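Local coordinates for amyloid-like protein 1 (Homo sapiens, PDB 3PMR) that probably acts in cell adhesion and belongs to the amyloid precursor family, its E2 domain probably binding heparin and dimerizing in a mode shared with amyloid precursor protein, at residues Leu119-Leu133 and Leu187-Ile201. Residues are numbered along the deposited sequence; the frame is centred on the assembly and turned at random.
Sequences LQADPPQAERVLLAL and LDQNPHLAQELRPQI
Where Ala126 and Leu130 pass Leu193 and Leu197, helices 126-133 and 191-201 cross at -54°, N-to-C directions pointing broadly the same way, their axes 10.6 Å apart. Leu193 spreads its two methyls over the start of the other helix and the loop before it: CD1 rests on CA and CB of Ala126, while CD2 touches both Pro124 CB, at 3.7 Å, and Val129 CG2, which it meets tip to tip. An alanine in place of Leu193 would probably open a gap there and deprive Pro124 and Val129 of their shared apolar partner. One turn on, Leu197 has CG anti to its carbonyl carbon (chi1 -58°), which carries CD2 to Ala126 CB and CD1 to Val129 CG1, the latter two side chains crossing at about a right angle. Val129 CG1 also touches Leu187 CD1 at 4.0 Å, and Leu119 CD2 reaches that same methyl. Farther along, Leu133 CD2 packs on Ile201 CD1 at 3.7 Å, and Leu130 CD2 lies against the amide end of Gln200. The polar link is a water, which donates to Leu119 O and accepts from Asn190 ND2, both at 2.9 Å; Asn190 OD1 N-caps its own helix through a weak bond from Leu193 N. With Leu133 also touching Leu184 and, on helix 64-119 alongside, Phe115, this is the leucine-rich, partly buried end of the E2 up-and-down three-helix bundle of helices 126-157, 159-187 and 191-207.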
ATOM      1  N   LEU B 119      11.727 -31.211  24.239  1.00 39.58           N
ATOM      2  CA  LEU B 119      11.995 -32.600  23.877  1.00 38.08           C
ATOM      3  C   LEU B 119      13.114 -33.258  24.684  1.00 43.48           C
ATOM      4  O   LEU B 119      13.079 -34.462  24.940  1.00 43.87           O
ATOM      5  CB  LEU B 119      12.370 -32.701  22.399  1.00 37.27           C
ATOM      6  CG  LEU B 119      11.270 -32.685  21.345  1.00 49.13           C
ATOM      7  CD1 LEU B 119      11.905 -32.938  19.985  1.00 35.53           C
ATOM      8  CD2 LEU B 119      10.241 -33.767  21.640  1.00 46.77           C
ATOM      9  N   GLN B 120      14.107 -32.467  25.077  1.00 44.75           N
ATOM     10  CA  GLN B 120      15.248 -32.985  25.817  1.00 51.87           C
ATOM     11  C   GLN B 120      15.095 -32.883  27.333  1.00 55.93           C
ATOM     12  O   GLN B 120      16.048 -33.124  28.080  1.00 51.09           O
ATOM     13  CB  GLN B 120      16.515 -32.252  25.376  1.00 43.43           C
ATOM     14  CG  GLN B 120      16.684 -32.212  23.867  1.00 56.21           C
ATOM     15  CD  GLN B 120      17.857 -31.352  23.428  1.00 58.99           C
ATOM     16  OE1 GLN B 120      18.126 -30.299  24.013  1.00 51.64           O
ATOM     17  NE2 GLN B 120      18.550 -31.789  22.384  1.00 61.80           N
ATOM     18  N   ALA B 121      13.899 -32.526  27.786  1.00 45.19           N
ATOM     19  CA  ALA B 121      13.646 -32.396  29.215  1.00 57.56           C
ATOM     20  C   ALA B 121      13.561 -33.771  29.882  1.00 64.74           C
ATOM     21  O   ALA B 121      13.099 -34.744  29.275  1.00 58.41           O
ATOM     22  CB  ALA B 121      12.353 -31.612  29.448  1.00 50.28           C
ATOM     23  N   ASP B 122      14.020 -33.844  31.130  1.00 73.81           N
ATOM     24  CA  ASP B 122      14.003 -35.089  31.890  1.00 80.16           C
ATOM     25  C   ASP B 122      12.940 -35.037  32.984  1.00 80.33           C
ATOM     26  O   ASP B 122      13.197 -34.548  34.083  1.00 85.71           O
ATOM     27  CB  ASP B 122      15.373 -35.340  32.525  1.00 71.59           C
ATOM     28  N   PRO B 123      11.734 -35.555  32.702  1.00 77.89           N
ATOM     29  CA  PRO B 123      11.333 -36.170  31.435  1.00 77.38           C
ATOM     30  C   PRO B 123      10.440 -35.247  30.596  1.00 67.66           C
ATOM     31  O   PRO B 123      10.011 -34.188  31.060  1.00 71.93           O
ATOM     32  CB  PRO B 123      10.588 -37.404  31.904  1.00 82.71           C
ATOM     33  CG  PRO B 123       9.770 -36.815  33.045  1.00 78.94           C
ATOM     34  CD  PRO B 123      10.749 -35.866  33.756  1.00 69.73           C
ATOM     35  N   PRO B 124      10.148 -35.649  29.348  1.00 62.56           N
ATOM     36  CA  PRO B 124       9.309 -34.896  28.411  1.00 64.45           C
ATOM     37  C   PRO B 124       7.858 -34.753  28.860  1.00 59.44           C
ATOM     38  O   PRO B 124       7.187 -35.746  29.141  1.00 70.36           O
ATOM     39  CB  PRO B 124       9.419 -35.710  27.122  1.00 59.46           C
ATOM     40  CG  PRO B 124      10.794 -36.311  27.226  1.00 65.08           C
ATOM     41  CD  PRO B 124      10.805 -36.774  28.657  1.00 60.10           C
ATOM     42  N   GLN B 125       7.379 -33.517  28.927  1.00 58.12           N
ATOM     43  CA  GLN B 125       5.997 -33.248  29.306  1.00 50.89           C
ATOM     44  C   GLN B 125       5.215 -33.012  28.024  1.00 56.07           C
ATOM     45  O   GLN B 125       5.467 -32.041  27.312  1.00 44.27           O
ATOM     46  CB  GLN B 125       5.915 -32.006  30.198  1.00 63.59           C
ATOM     47  CG  GLN B 125       6.379 -32.230  31.632  1.00 60.23           C
ATOM     48  CD  GLN B 125       6.641 -30.933  32.368  1.00 67.52           C
ATOM     49  OE1 GLN B 125       6.629 -30.888  33.599  1.00 66.48           O
ATOM     50  NE2 GLN B 125       6.900 -29.868  31.616  1.00 85.26           N
ATOM     51  N   ALA B 126       4.274 -33.902  27.728  1.00 47.51           N
ATOM     52  CA  ALA B 126       3.473 -33.788  26.518  1.00 55.38           C
ATOM     53  C   ALA B 126       2.947 -32.387  26.262  1.00 48.49           C
ATOM     54  O   ALA B 126       3.134 -31.837  25.182  1.00 53.84           O
ATOM     55  CB  ALA B 126       2.304 -34.760  26.568  1.00 51.72           C
ATOM     56  N   GLU B 127       2.304 -31.808  27.248  1.00 44.97           N
ATOM     57  CA  GLU B 127       1.744 -30.491  27.100  1.00 50.84           C
ATOM     58  C   GLU B 127       2.780 -29.434  26.798  1.00 39.65           C
ATOM     59  O   GLU B 127       2.517 -28.522  26.085  1.00 40.31           O
ATOM     60  CB  GLU B 127       0.965 -30.108  28.335  1.00 33.60           C
ATOM     61  CG  GLU B 127       0.248 -28.815  28.209  1.00 33.83           C
ATOM     62  N   ARG B 128       3.955 -29.549  27.357  1.00 38.72           N
ATOM     63  CA  ARG B 128       4.981 -28.585  27.076  1.00 39.00           C
ATOM     64  C   ARG B 128       5.561 -28.749  25.679  1.00 41.31           C
ATOM     65  O   ARG B 128       5.895 -27.801  25.033  1.00 33.85           O
ATOM     66  CB  ARG B 128       6.070 -28.650  28.109  1.00 31.17           C
ATOM     67  CG  ARG B 128       7.133 -27.671  27.904  1.00 30.75           C
ATOM     68  N   VAL B 129       5.659 -29.986  25.237  1.00 41.29           N
ATOM     69  CA  VAL B 129       6.164 -30.296  23.908  1.00 37.13           C
ATOM     70  C   VAL B 129       5.149 -29.838  22.868  1.00 31.41           C
ATOM     71  O   VAL B 129       5.515 -29.219  21.874  1.00 36.41           O
ATOM     72  CB  VAL B 129       6.407 -31.814  23.735  1.00 38.45           C
ATOM     73  CG1 VAL B 129       6.710 -32.137  22.267  1.00 38.84           C
ATOM     74  CG2 VAL B 129       7.564 -32.251  24.608  1.00 29.86           C
ATOM     75  N   LEU B 130       3.869 -30.123  23.100  1.00 30.17           N
ATOM     76  CA  LEU B 130       2.844 -29.728  22.147  1.00 35.33           C
ATOM     77  C   LEU B 130       2.817 -28.218  21.936  1.00 36.97           C
ATOM     78  O   LEU B 130       2.697 -27.748  20.803  1.00 32.68           O
ATOM     79  CB  LEU B 130       1.462 -30.207  22.594  1.00 43.46           C
ATOM     80  CG  LEU B 130       0.307 -29.797  21.669  1.00 44.37           C
ATOM     81  CD1 LEU B 130       0.589 -30.248  20.243  1.00 42.79           C
ATOM     82  CD2 LEU B 130      -0.992 -30.413  22.175  1.00 51.78           C
ATOM     83  N   LEU B 131       2.923 -27.462  23.024  1.00 30.65           N
ATOM     84  CA  LEU B 131       2.918 -26.002  22.939  1.00 40.59           C
ATOM     85  C   LEU B 131       4.168 -25.429  22.273  1.00 29.43           C
ATOM     86  O   LEU B 131       4.091 -24.441  21.551  1.00 31.19           O
ATOM     87  CB  LEU B 131       2.742 -25.384  24.331  1.00 40.40           C
ATOM     88  CG  LEU B 131       1.299 -25.352  24.846  1.00 51.13           C
ATOM     89  CD1 LEU B 131       1.293 -24.915  26.297  1.00 52.67           C
ATOM     90  CD2 LEU B 131       0.456 -24.400  23.986  1.00 59.34           C
ATOM     91  N   ALA B 132       5.316 -26.041  22.516  1.00 30.22           N
ATOM     92  CA  ALA B 132       6.559 -25.576  21.912  1.00 28.55           C
ATOM     93  C   ALA B 132       6.492 -25.872  20.411  1.00 30.26           C
ATOM     94  O   ALA B 132       6.956 -25.091  19.584  1.00 28.79           O
ATOM     95  CB  ALA B 132       7.738 -26.297  22.539  1.00 29.74           C
ATOM     96  N   LEU B 133       5.908 -27.009  20.062  1.00 28.28           N
ATOM     97  CA  LEU B 133       5.776 -27.375  18.667  1.00 30.01           C
ATOM     98  C   LEU B 133       4.787 -26.421  18.008  1.00 26.61           C
ATOM     99  O   LEU B 133       5.041 -25.932  16.906  1.00 30.85           O
ATOM    100  CB  LEU B 133       5.283 -28.825  18.532  1.00 25.26           C
ATOM    101  CG  LEU B 133       5.105 -29.368  17.108  1.00 36.08           C
ATOM    102  CD1 LEU B 133       6.450 -29.337  16.360  1.00 30.25           C
ATOM    103  CD2 LEU B 133       4.557 -30.790  17.165  1.00 36.97           C
ATOM    104  N   LEU B 187      10.216 -35.377  16.926  1.00 40.20           N
ATOM    105  CA  LEU B 187       9.210 -35.837  17.874  1.00 41.48           C
ATOM    106  C   LEU B 187       9.000 -37.340  17.811  1.00 52.40           C
ATOM    107  O   LEU B 187       8.505 -37.943  18.767  1.00 55.11           O
ATOM    108  CB  LEU B 187       7.869 -35.148  17.600  1.00 37.65           C
ATOM    109  CG  LEU B 187       6.684 -35.668  18.422  1.00 53.06           C
ATOM    110  CD1 LEU B 187       6.922 -35.358  19.900  1.00 54.77           C
ATOM    111  CD2 LEU B 187       5.391 -35.035  17.953  1.00 44.71           C
ATOM    112  N   ASP B 188       9.357 -37.941  16.680  1.00 62.04           N
ATOM    113  CA  ASP B 188       9.192 -39.378  16.495  1.00 61.20           C
ATOM    114  C   ASP B 188      10.310 -40.215  17.086  1.00 62.13           C
ATOM    115  O   ASP B 188      10.237 -41.443  17.072  1.00 69.05           O
ATOM    116  CB  ASP B 188       9.030 -39.712  15.015  1.00 69.77           C
ATOM    117  CG  ASP B 188       7.616 -39.492  14.531  1.00 72.39           C
ATOM    118  OD1 ASP B 188       6.687 -40.019  15.180  1.00 97.98           O
ATOM    119  OD2 ASP B 188       7.429 -38.799  13.511  1.00 93.13           O
ATOM    120  N   GLN B 189      11.342 -39.557  17.600  1.00 54.43           N
ATOM    121  CA  GLN B 189      12.450 -40.264  18.225  1.00 66.80           C
ATOM    122  C   GLN B 189      12.008 -40.703  19.621  1.00 70.15           C
ATOM    123  O   GLN B 189      12.703 -41.454  20.305  1.00 78.11           O
ATOM    124  CB  GLN B 189      13.677 -39.359  18.292  1.00 71.38           C
ATOM    125  CG  GLN B 189      14.471 -39.349  16.993  1.00 86.58           C
ATOM    126  CD  GLN B 189      15.302 -38.095  16.809  1.00 88.74           C
ATOM    127  OE1 GLN B 189      15.878 -37.570  17.763  1.00106.91           O
ATOM    128  NE2 GLN B 189      15.382 -37.616  15.572  1.00 68.53           N
ATOM    129  N   ASN B 190      10.838 -40.208  20.023  1.00 65.57           N
ATOM    130  CA  ASN B 190      10.206 -40.536  21.296  1.00 64.64           C
ATOM    131  C   ASN B 190       8.815 -41.031  20.895  1.00 61.99           C
ATOM    132  O   ASN B 190       7.840 -40.276  20.917  1.00 53.08           O
ATOM    133  CB  ASN B 190      10.071 -39.298  22.186  1.00 62.14           C
ATOM    134  CG  ASN B 190       9.514 -39.627  23.562  1.00 66.71           C
ATOM    135  OD1 ASN B 190       8.891 -40.672  23.760  1.00 66.90           O
ATOM    136  ND2 ASN B 190       9.727 -38.729  24.518  1.00 62.51           N
ATOM    137  N   PRO B 191       8.716 -42.313  20.509  1.00 69.86           N
ATOM    138  CA  PRO B 191       7.483 -42.978  20.080  1.00 62.73           C
ATOM    139  C   PRO B 191       6.259 -42.716  20.953  1.00 71.48           C
ATOM    140  O   PRO B 191       5.249 -42.182  20.484  1.00 68.18           O
ATOM    141  CB  PRO B 191       7.878 -44.450  20.073  1.00 76.09           C
ATOM    142  CG  PRO B 191       9.323 -44.396  19.688  1.00 75.60           C
ATOM    143  CD  PRO B 191       9.831 -43.276  20.559  1.00 70.72           C
ATOM    144  N   HIS B 192       6.345 -43.103  22.221  1.00 61.66           N
ATOM    145  CA  HIS B 192       5.227 -42.911  23.135  1.00 66.26           C
ATOM    146  C   HIS B 192       4.662 -41.498  22.997  1.00 63.50           C
ATOM    147  O   HIS B 192       3.454 -41.305  22.821  1.00 50.68           O
ATOM    148  CB  HIS B 192       5.676 -43.166  24.579  1.00 68.38           C
ATOM    149  N   LEU B 193       5.556 -40.515  23.051  1.00 65.90           N
ATOM    150  CA  LEU B 193       5.175 -39.115  22.957  1.00 54.58           C
ATOM    151  C   LEU B 193       4.514 -38.761  21.628  1.00 58.94           C
ATOM    152  O   LEU B 193       3.494 -38.076  21.604  1.00 61.55           O
ATOM    153  CB  LEU B 193       6.408 -38.233  23.180  1.00 63.89           C
ATOM    154  CG  LEU B 193       6.147 -36.794  23.630  1.00 59.56           C
ATOM    155  CD1 LEU B 193       5.214 -36.787  24.832  1.00 68.45           C
ATOM    156  CD2 LEU B 193       7.465 -36.128  23.981  1.00 68.06           C
ATOM    157  N   ALA B 194       5.089 -39.230  20.526  1.00 44.08           N
ATOM    158  CA  ALA B 194       4.545 -38.938  19.203  1.00 52.75           C
ATOM    159  C   ALA B 194       3.121 -39.459  19.037  1.00 69.57           C
ATOM    160  O   ALA B 194       2.246 -38.745  18.532  1.00 71.09           O
ATOM    161  CB  ALA B 194       5.452 -39.535  18.124  1.00 52.20           C
ATOM    162  N   GLN B 195       2.893 -40.702  19.456  1.00 59.49           N
ATOM    163  CA  GLN B 195       1.578 -41.321  19.351  1.00 62.86           C
ATOM    164  C   GLN B 195       0.547 -40.500  20.116  1.00 68.67           C
ATOM    165  O   GLN B 195      -0.520 -40.174  19.599  1.00 60.35           O
ATOM    166  CB  GLN B 195       1.623 -42.747  19.921  1.00 63.44           C
ATOM    167  N   GLU B 196       0.901 -40.162  21.350  1.00 65.22           N
ATOM    168  CA  GLU B 196       0.051 -39.385  22.239  1.00 65.96           C
ATOM    169  C   GLU B 196      -0.331 -37.993  21.718  1.00 67.25           C
ATOM    170  O   GLU B 196      -1.402 -37.475  22.045  1.00 69.98           O
ATOM    171  CB  GLU B 196       0.742 -39.244  23.603  1.00 60.99           C
ATOM    172  CG  GLU B 196       0.028 -38.339  24.590  1.00 58.14           C
ATOM    173  N   LEU B 197       0.527 -37.395  20.898  1.00 63.84           N
ATOM    174  CA  LEU B 197       0.265 -36.054  20.389  1.00 59.12           C
ATOM    175  C   LEU B 197      -0.198 -35.952  18.934  1.00 66.47           C
ATOM    176  O   LEU B 197      -0.648 -34.885  18.502  1.00 68.82           O
ATOM    177  CB  LEU B 197       1.509 -35.189  20.580  1.00 53.74           C
ATOM    178  CG  LEU B 197       1.996 -35.062  22.030  1.00 59.28           C
ATOM    179  CD1 LEU B 197       3.348 -34.361  22.054  1.00 47.07           C
ATOM    180  CD2 LEU B 197       0.968 -34.304  22.867  1.00 45.00           C
ATOM    181  N   ARG B 198      -0.109 -37.051  18.188  1.00 67.87           N
ATOM    182  CA  ARG B 198      -0.504 -37.060  16.783  1.00 70.91           C
ATOM    183  C   ARG B 198      -1.845 -36.382  16.493  1.00 72.23           C
ATOM    184  O   ARG B 198      -1.929 -35.503  15.640  1.00 57.53           O
ATOM    185  CB  ARG B 198      -0.525 -38.498  16.251  1.00 80.87           C
ATOM    186  N   PRO B 199      -2.919 -36.797  17.184  1.00 68.77           N
ATOM    187  CA  PRO B 199      -4.224 -36.167  16.933  1.00 68.59           C
ATOM    188  C   PRO B 199      -4.249 -34.631  17.040  1.00 64.51           C
ATOM    189  O   PRO B 199      -4.864 -33.956  16.214  1.00 61.35           O
ATOM    190  CB  PRO B 199      -5.148 -36.870  17.939  1.00 66.97           C
ATOM    191  CG  PRO B 199      -4.193 -37.535  18.926  1.00 80.48           C
ATOM    192  CD  PRO B 199      -3.060 -37.962  18.071  1.00 68.97           C
ATOM    193  N   GLN B 200      -3.576 -34.078  18.047  1.00 60.34           N
ATOM    194  CA  GLN B 200      -3.527 -32.623  18.231  1.00 65.99           C
ATOM    195  C   GLN B 200      -2.664 -31.951  17.168  1.00 66.09           C
ATOM    196  O   GLN B 200      -2.982 -30.857  16.693  1.00 66.43           O
ATOM    197  CB  GLN B 200      -2.995 -32.301  19.627  1.00 63.60           C
ATOM    198  CG  GLN B 200      -4.073 -32.454  20.679  1.00 65.78           C
ATOM    199  CD  GLN B 200      -3.524 -32.850  22.025  1.00 78.14           C
ATOM    200  OE1 GLN B 200      -2.947 -33.928  22.176  1.00 79.30           O
ATOM    201  NE2 GLN B 200      -3.705 -31.977  23.026  1.00 79.31           N
ATOM    202  N   ILE B 201      -1.561 -32.605  16.814  1.00 50.09           N
ATOM    203  CA  ILE B 201      -0.656 -32.080  15.796  1.00 54.81           C
ATOM    204  C   ILE B 201      -1.340 -32.035  14.438  1.00 56.97           C
ATOM    205  O   ILE B 201      -1.133 -31.103  13.659  1.00 51.98           O
ATOM    206  CB  ILE B 201       0.598 -32.944  15.662  1.00 46.65           C
ATOM    207  CG1 ILE B 201       1.397 -32.901  16.968  1.00 56.58           C
ATOM    208  CG2 ILE B 201       1.437 -32.454  14.485  1.00 40.93           C
ATOM    209  CD1 ILE B 201       2.556 -33.872  17.006  1.00 48.71           C
TER
HETATM  210  O   HOH W   1      11.660 -36.661  23.788  1.00 41.19           O